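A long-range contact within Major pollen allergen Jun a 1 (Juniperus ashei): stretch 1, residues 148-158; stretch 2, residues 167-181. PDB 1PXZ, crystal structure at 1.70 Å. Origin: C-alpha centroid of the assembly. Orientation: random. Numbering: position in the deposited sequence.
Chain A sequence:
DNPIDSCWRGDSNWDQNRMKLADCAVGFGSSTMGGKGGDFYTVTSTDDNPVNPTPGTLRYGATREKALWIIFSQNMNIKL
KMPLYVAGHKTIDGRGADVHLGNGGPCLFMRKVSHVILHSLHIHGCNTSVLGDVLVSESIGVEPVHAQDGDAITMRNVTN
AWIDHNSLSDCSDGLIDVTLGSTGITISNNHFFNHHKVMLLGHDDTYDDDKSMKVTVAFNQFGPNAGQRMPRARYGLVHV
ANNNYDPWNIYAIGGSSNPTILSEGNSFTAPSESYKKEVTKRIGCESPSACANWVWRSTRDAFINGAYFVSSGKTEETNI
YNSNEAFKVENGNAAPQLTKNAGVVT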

ATOM      1  N   GLN A 148      -6.896  11.979 -13.693  1.00 21.10           N
ATOM      2  CA  GLN A 148      -6.830  10.769 -12.870  1.00 17.33           C
ATOM      3  C   GLN A 148      -7.572  10.912 -11.541  1.00 21.30           C
ATOM      4  O   GLN A 148      -7.673  11.991 -10.985  1.00 19.86           O
ATOM      5  N   ASP A 149      -8.052   9.789 -10.999  1.00 24.42           N
ATOM      6  CA  ASP A 149      -8.663   9.797  -9.672  1.00 31.41           C
ATOM      7  C   ASP A 149      -7.695  10.344  -8.624  1.00 28.10           C
ATOM      8  O   ASP A 149      -6.484  10.214  -8.761  1.00 19.68           O
ATOM      9  N   GLY A 150      -8.234  10.930  -7.573  1.00 19.57           N
ATOM     10  CA  GLY A 150      -7.501  11.413  -6.424  1.00 19.91           C
ATOM     11  C   GLY A 150      -7.111  10.307  -5.456  1.00 14.28           C
ATOM     12  O   GLY A 150      -7.522  10.308  -4.295  1.00 15.67           O
ATOM     13  N   ASP A 151      -6.315   9.367  -5.948  1.00 15.24           N
ATOM     14  CA  ASP A 151      -5.784   8.282  -5.141  1.00 16.82           C
ATOM     15  C   ASP A 151      -4.444   8.684  -4.552  1.00 14.12           C
ATOM     16  O   ASP A 151      -3.669   9.375  -5.223  1.00 16.13           O
ATOM     17  N   ALA A 152      -4.142   8.244  -3.341  1.00  9.48           N
ATOM     18  CA  ALA A 152      -2.834   8.601  -2.790  1.00  6.65           C
ATOM     19  C   ALA A 152      -1.696   7.899  -3.525  1.00  9.15           C
ATOM     20  O   ALA A 152      -0.661   8.473  -3.826  1.00 11.19           O
ATOM     21  N   ILE A 153      -1.883   6.610  -3.790  1.00  6.51           N
ATOM     22  CA  ILE A 153      -0.842   5.829  -4.455  1.00  7.95           C
ATOM     23  C   ILE A 153      -1.486   4.967  -5.517  1.00 10.47           C
ATOM     24  O   ILE A 153      -2.415   4.215  -5.172  1.00 14.45           O
ATOM     25  N   THR A 154      -1.032   5.083  -6.757  1.00  9.29           N
ATOM     26  CA  THR A 154      -1.668   4.274  -7.811  1.00 15.50           C
ATOM     27  C   THR A 154      -0.627   3.414  -8.508  1.00 16.96           C
ATOM     28  O   THR A 154       0.402   3.986  -8.878  1.00 11.44           O
ATOM     29  N   MET A 155      -0.877   2.120  -8.674  1.00  9.51           N
ATOM     30  CA  MET A 155       0.085   1.252  -9.360  1.00 15.91           C
ATOM     31  C   MET A 155      -0.603   0.551 -10.529  1.00 20.34           C
ATOM     32  O   MET A 155      -1.637  -0.094 -10.321  1.00 16.83           O
ATOM     33  N   ARG A 156      -0.041   0.707 -11.728  1.00  9.85           N
ATOM     34  CA  ARG A 156      -0.569   0.070 -12.931  1.00 10.18           C
ATOM     35  C   ARG A 156       0.556  -0.736 -13.571  1.00 16.76           C
ATOM     36  O   ARG A 156       1.583  -0.153 -13.935  1.00 12.13           O
ATOM     37  N   ASN A 157       0.381  -2.047 -13.679  1.00 11.65           N
ATOM     38  CA  ASN A 157       1.450  -2.842 -14.277  1.00 10.97           C
ATOM     39  C   ASN A 157       2.778  -2.653 -13.558  1.00 14.89           C
ATOM     40  O   ASN A 157       3.799  -2.445 -14.208  1.00 15.72           O
ATOM     41  N   VAL A 158       2.752  -2.732 -12.230  1.00 12.64           N
ATOM     42  CA  VAL A 158       3.943  -2.612 -11.396  1.00 12.76           C
ATOM     43  C   VAL A 158       4.375  -3.927 -10.776  1.00 13.77           C
ATOM     44  O   VAL A 158       3.534  -4.713 -10.316  1.00 13.25           O
ATOM     45  N   SER A 167       1.588   7.294   6.352  1.00  6.91           N
ATOM     46  CA  SER A 167       0.340   7.748   6.968  1.00  6.12           C
ATOM     47  C   SER A 167      -0.595   8.276   5.893  1.00 11.97           C
ATOM     48  O   SER A 167      -0.310   9.301   5.269  1.00  9.06           O
ATOM     49  N   LEU A 168      -1.695   7.582   5.624  1.00  8.14           N
ATOM     50  CA  LEU A 168      -2.512   7.812   4.444  1.00  8.78           C
ATOM     51  C   LEU A 168      -3.953   8.116   4.838  1.00 12.51           C
ATOM     52  O   LEU A 168      -4.539   7.256   5.498  1.00  7.84           O
ATOM     53  N   SER A 169      -4.491   9.275   4.461  1.00  6.44           N
ATOM     54  CA  SER A 169      -5.816   9.632   4.960  1.00  7.64           C
ATOM     55  C   SER A 169      -6.509  10.607   4.016  1.00 15.69           C
ATOM     56  O   SER A 169      -5.828  11.235   3.209  1.00 12.00           O
ATOM     57  N   ASP A 170      -7.822  10.712   4.109  1.00 12.83           N
ATOM     58  CA  ASP A 170      -8.594  11.798   3.549  1.00  9.72           C
ATOM     59  C   ASP A 170      -8.260  12.148   2.116  1.00 16.18           C
ATOM     60  O   ASP A 170      -7.921  13.307   1.837  1.00 13.83           O
ATOM     61  N   CYS A 171      -8.354  11.183   1.205  1.00 10.75           N
ATOM     62  CA  CYS A 171      -8.202  11.500  -0.210  1.00 12.71           C
ATOM     63  C   CYS A 171      -9.543  11.474  -0.918  1.00 21.29           C
ATOM     64  O   CYS A 171     -10.528  10.995  -0.349  1.00 16.14           O
ATOM     65  N   SER A 172      -9.603  11.980  -2.157  1.00 10.94           N
ATOM     66  CA  SER A 172     -10.939  12.046  -2.765  1.00 18.80           C
ATOM     67  C   SER A 172     -11.407  10.671  -3.209  1.00 21.85           C
ATOM     68  O   SER A 172     -12.612  10.406  -3.136  1.00 20.89           O
ATOM     69  N   ASP A 173     -10.511   9.794  -3.649  1.00 16.88           N
ATOM     70  CA  ASP A 173     -10.983   8.483  -4.126  1.00 16.70           C
ATOM     71  C   ASP A 173     -10.378   7.371  -3.298  1.00 16.28           C
ATOM     72  O   ASP A 173     -10.918   7.097  -2.222  1.00 20.27           O
ATOM     73  N   GLY A 174      -9.291   6.732  -3.729  1.00 11.45           N
ATOM     74  CA  GLY A 174      -8.715   5.684  -2.893  1.00 13.76           C
ATOM     75  C   GLY A 174      -7.418   6.072  -2.216  1.00 16.86           C
ATOM     76  O   GLY A 174      -6.799   7.099  -2.492  1.00 16.79           O
ATOM     77  N   LEU A 175      -6.954   5.226  -1.284  1.00  8.75           N
ATOM     78  CA  LEU A 175      -5.638   5.451  -0.713  1.00  8.55           C
ATOM     79  C   LEU A 175      -4.616   4.631  -1.486  1.00 12.26           C
ATOM     80  O   LEU A 175      -3.560   5.146  -1.837  1.00 14.52           O
ATOM     81  N   ILE A 176      -4.884   3.359  -1.771  1.00  8.21           N
ATOM     82  CA  ILE A 176      -3.937   2.591  -2.586  1.00  8.40           C
ATOM     83  C   ILE A 176      -4.710   1.885  -3.686  1.00 14.77           C
ATOM     84  O   ILE A 176      -5.686   1.183  -3.381  1.00 16.93           O
ATOM     85  N   ASP A 177      -4.330   2.066  -4.939  1.00  7.47           N
ATOM     86  CA  ASP A 177      -5.025   1.396  -6.049  1.00  8.60           C
ATOM     87  C   ASP A 177      -4.016   0.520  -6.767  1.00 17.03           C
ATOM     88  O   ASP A 177      -2.975   1.014  -7.211  1.00 16.59           O
ATOM     89  N   VAL A 178      -4.272  -0.783  -6.871  1.00 12.25           N
ATOM     90  CA  VAL A 178      -3.324  -1.693  -7.524  1.00 14.78           C
ATOM     91  C   VAL A 178      -4.055  -2.376  -8.663  1.00 17.29           C
ATOM     92  O   VAL A 178      -5.078  -3.022  -8.425  1.00 13.65           O
ATOM     93  N   THR A 179      -3.620  -2.215  -9.898  1.00 14.87           N
ATOM     94  CA  THR A 179      -4.330  -2.699 -11.056  1.00 16.67           C
ATOM     95  C   THR A 179      -3.411  -3.172 -12.180  1.00 16.43           C
ATOM     96  O   THR A 179      -2.200  -2.967 -12.160  1.00 14.05           O
ATOM     97  N   LEU A 180      -4.061  -3.780 -13.170  1.00 16.49           N
ATOM     98  CA  LEU A 180      -3.473  -4.146 -14.437  1.00 18.09           C
ATOM     99  C   LEU A 180      -2.220  -4.994 -14.329  1.00 16.01           C
ATOM    100  O   LEU A 180      -1.157  -4.571 -14.796  1.00 19.17           O
ATOM    101  N   GLY A 181      -2.311  -6.188 -13.753  1.00 16.94           N
ATOM    102  CA  GLY A 181      -1.145  -7.052 -13.793  1.00 17.82           C
ATOM    103  C   GLY A 181      -0.064  -6.729 -12.795  1.00 16.32           C
ATOM    104  O   GLY A 181       1.065  -7.207 -12.886  1.00 27.49           O
TER

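Stretch 2 meets stretch 1 first through Leu168, whose side chain (m, t) points toward it and brings CD1 to 4.4 Å from Ile153 CD1, a loose contact between two buried aliphatic chains. Ser169 turns away, and Asp170 lies out of reach. Cys171 (m) points back in, its SG 4.0 Å from Ala152 CB; a small methyl suits this spot, because Ala152 CB also lies 3.3 Å from Leu175 O.

At the turn the contact becomes polar. Ser172 (p) donates from OG to Asp173 OD2 (3.0 Å), and the same OD2 accepts from Gly150 N (2.8 Å), so one carboxylate oxygen of Asp173 (m) ties both stretches together. Glycine fits at 150, since a CB there would collide with Ser172 OG. In return, Asp151 (m) bends its end inward, and OD1 accepts from Gly174 N at 2.6 Å. Leu175 (m, t) points away, yet CD2 still lies 4.3 Å from Ala152 CB.

Where Ile176 to Thr179 pair with Ile153 to Arg156 the strands run parallel, and side chains alternate between faces. On one face, Ile176 (m, t) sets CG1 4.4 Å from Ile153 CB and CG2 3.9 Å from Met155 CE. Val178 (t) meets the same methionine (m, t, m), with CG2 3.3 Å from Met155 CE; all four side chains are buried, which suits their apolar character. On the other face, Asp177 (t) lies beside Thr154, its CB 4.3 Å from Thr154 OG1; its OD1 is 3.8 Å from Asp151 OD2, a close approach of like charges, while OD2 is hydrogen-bonded elsewhere in the structure. Thr179 (p), on this same face, donates from OG1 to Met155 O (3.3 Å), reinforcing the backbone bond from Thr179 N to that oxygen (2.9 Å).

Leu180 (t, p) points inward and lays CD2 over one face of the Arg156 guanidinium, 3.2 Å from Arg156 NH1. Gly181 has backbone angles that call for glycine.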

ATOM      1  CB  GLN A 148      -5.390  10.399 -12.510  1.00 22.81           C
ATOM      2  CG  GLN A 148      -4.393  10.377 -13.647  1.00 26.56           C
ATOM      3  CD  GLN A 148      -4.671   9.223 -14.591  1.00 31.61           C
ATOM      4  OE1 GLN A 148      -4.835   9.445 -15.789  1.00 33.57           O
ATOM      5  NE2 GLN A 148      -4.711   8.027 -14.017  1.00 22.61           N
ATOM      6  CB  ASP A 149      -9.089   8.385  -9.268  1.00 28.04           C
ATOM      7  CG  ASP A 149     -10.429   7.962  -9.836  1.00 46.22           C
ATOM      8  OD1 ASP A 149     -10.974   8.670 -10.710  1.00 34.51           O
ATOM      9  OD2 ASP A 149     -10.940   6.907  -9.393  1.00 86.18           O
ATOM     10  CB  ASP A 151      -5.576   7.006  -5.961  1.00 17.39           C
ATOM     11  CG  ASP A 151      -6.845   6.455  -6.579  1.00 25.03           C
ATOM     12  OD1 ASP A 151      -7.921   6.610  -5.976  1.00 21.21           O
ATOM     13  OD2 ASP A 151      -6.775   5.875  -7.683  1.00 37.97           O
ATOM     14  CB  ALA A 152      -2.766   8.260  -1.307  1.00  9.90           C
ATOM     15  CB  ILE A 153      -0.108   4.950  -3.425  1.00  7.05           C
ATOM     16  CG1 ILE A 153       0.657   5.730  -2.354  1.00 12.93           C
ATOM     17  CG2 ILE A 153       0.811   3.970  -4.148  1.00  9.59           C
ATOM     18  CD1 ILE A 153       1.230   4.891  -1.233  1.00 11.39           C
ATOM     19  CB  THR A 154      -2.362   5.164  -8.856  1.00 17.73           C
ATOM     20  OG1 THR A 154      -3.424   5.886  -8.228  1.00 20.32           O
ATOM     21  CG2 THR A 154      -2.989   4.312  -9.951  1.00 28.01           C
ATOM     22  CB  MET A 155       0.702   0.216  -8.417  1.00 12.88           C
ATOM     23  CG  MET A 155       1.661   0.825  -7.389  1.00 16.88           C
ATOM     24  SD  MET A 155       2.051  -0.382  -6.080  1.00 21.20           S
ATOM     25  CE  MET A 155       0.584  -0.074  -5.081  1.00 23.68           C
ATOM     26  CB  ARG A 156      -1.109   1.104 -13.904  1.00 15.07           C
ATOM     27  CG  ARG A 156      -1.761   0.556 -15.152  1.00 34.14           C
ATOM     28  CD  ARG A 156      -2.261   1.685 -16.037  1.00 53.37           C
ATOM     29  NE  ARG A 156      -1.772   1.735 -17.392  1.00 62.96           N
ATOM     30  CZ  ARG A 156      -0.801   1.160 -18.063  1.00 68.31           C
ATOM     31  NH1 ARG A 156       0.040   0.284 -17.527  1.00 67.67           N
ATOM     32  NH2 ARG A 156      -0.633   1.461 -19.353  1.00 70.17           N
ATOM     33  CB  ASN A 157       1.620  -2.430 -15.746  1.00 19.21           C
ATOM     34  CG  ASN A 157       1.860  -3.660 -16.608  1.00 31.42           C
ATOM     35  OD1 ASN A 157       1.399  -3.706 -17.739  1.00 50.63           O
ATOM     36  ND2 ASN A 157       2.565  -4.633 -16.041  1.00 33.03           N
ATOM     37  CB  VAL A 158       3.664  -1.600 -10.249  1.00 13.49           C
ATOM     38  CG1 VAL A 158       4.822  -1.591  -9.272  1.00 15.13           C
ATOM     39  CG2 VAL A 158       3.403  -0.230 -10.852  1.00  9.51           C
ATOM     40  CB  SER A 167       0.676   8.825   8.007  1.00 11.90           C
ATOM     41  OG  SER A 167       1.271   8.183   9.128  1.00 10.63           O
ATOM     42  CB  LEU A 168      -2.483   6.565   3.541  1.00  5.35           C
ATOM     43  CG  LEU A 168      -1.058   6.081   3.214  1.00 10.78           C
ATOM     44  CD1 LEU A 168      -1.106   4.725   2.523  1.00 12.84           C
ATOM     45  CD2 LEU A 168      -0.309   7.091   2.350  1.00  8.91           C
ATOM     46  CB  SER A 169      -5.710  10.268   6.353  1.00 10.53           C
ATOM     47  OG  SER A 169      -4.956  11.484   6.316  1.00 12.86           O
ATOM     48  CB  ASP A 170      -8.328  13.034   4.439  1.00 16.40           C
ATOM     49  CG  ASP A 170      -9.259  14.194   4.125  1.00 26.66           C
ATOM     50  OD1 ASP A 170     -10.358  13.951   3.580  1.00 18.01           O
ATOM     51  OD2 ASP A 170      -8.852  15.337   4.417  1.00 25.85           O
ATOM     52  CB  CYS A 171      -7.218  10.510  -0.867  1.00 10.14           C
ATOM     53  SG  CYS A 171      -5.557  10.926  -0.238  1.00 15.16           S
ATOM     54  CB  SER A 172     -10.962  13.044  -3.928  1.00 21.47           C
ATOM     55  OG  SER A 172     -10.062  12.635  -4.944  1.00 32.70           O
ATOM     56  CB  ASP A 173     -10.657   8.323  -5.612  1.00 19.62           C
ATOM     57  CG  ASP A 173     -11.450   9.369  -6.395  1.00 36.18           C
ATOM     58  OD1 ASP A 173     -12.663   9.133  -6.590  1.00 36.70           O
ATOM     59  OD2 ASP A 173     -10.876  10.400  -6.798  1.00 54.23           O
ATOM     60  CB  LEU A 175      -5.619   5.138   0.782  1.00 12.15           C
ATOM     61  CG  LEU A 175      -6.508   6.093   1.604  1.00 12.08           C
ATOM     62  CD1 LEU A 175      -6.467   5.703   3.075  1.00  9.31           C
ATOM     63  CD2 LEU A 175      -6.064   7.535   1.402  1.00 12.10           C
ATOM     64  CB  ILE A 176      -3.183   1.576  -1.729  1.00  8.98           C
ATOM     65  CG1 ILE A 176      -2.264   2.233  -0.695  1.00 12.98           C
ATOM     66  CG2 ILE A 176      -2.402   0.590  -2.599  1.00 13.02           C
ATOM     67  CD1 ILE A 176      -1.598   1.221   0.218  1.00 11.60           C
ATOM     68  CB  ASP A 177      -5.640   2.464  -6.931  1.00 14.91           C
ATOM     69  CG  ASP A 177      -6.888   2.165  -7.711  1.00 36.25           C
ATOM     70  OD1 ASP A 177      -8.012   2.345  -7.191  1.00 55.23           O
ATOM     71  OD2 ASP A 177      -6.784   1.752  -8.891  1.00 40.33           O
ATOM     72  CB  VAL A 178      -2.777  -2.703  -6.516  1.00 18.99           C
ATOM     73  CG1 VAL A 178      -1.805  -3.690  -7.163  1.00 24.43           C
ATOM     74  CG2 VAL A 178      -2.081  -1.988  -5.366  1.00 20.83           C
ATOM     75  CB  THR A 179      -5.197  -1.593 -11.711  1.00 32.49           C
ATOM     76  OG1 THR A 179      -4.308  -0.562 -12.172  1.00 33.84           O
ATOM     77  CG2 THR A 179      -6.152  -0.929 -10.744  1.00 51.47           C
ATOM     78  CB  LEU A 180      -3.087  -2.889 -15.256  1.00 20.33           C
ATOM     79  CG  LEU A 180      -2.704  -3.192 -16.710  1.00 35.50           C
ATOM     80  CD1 LEU A 180      -3.898  -3.799 -17.438  1.00 38.22           C
ATOM     81  CD2 LEU A 180      -2.203  -1.958 -17.449  1.00 38.75           C
TER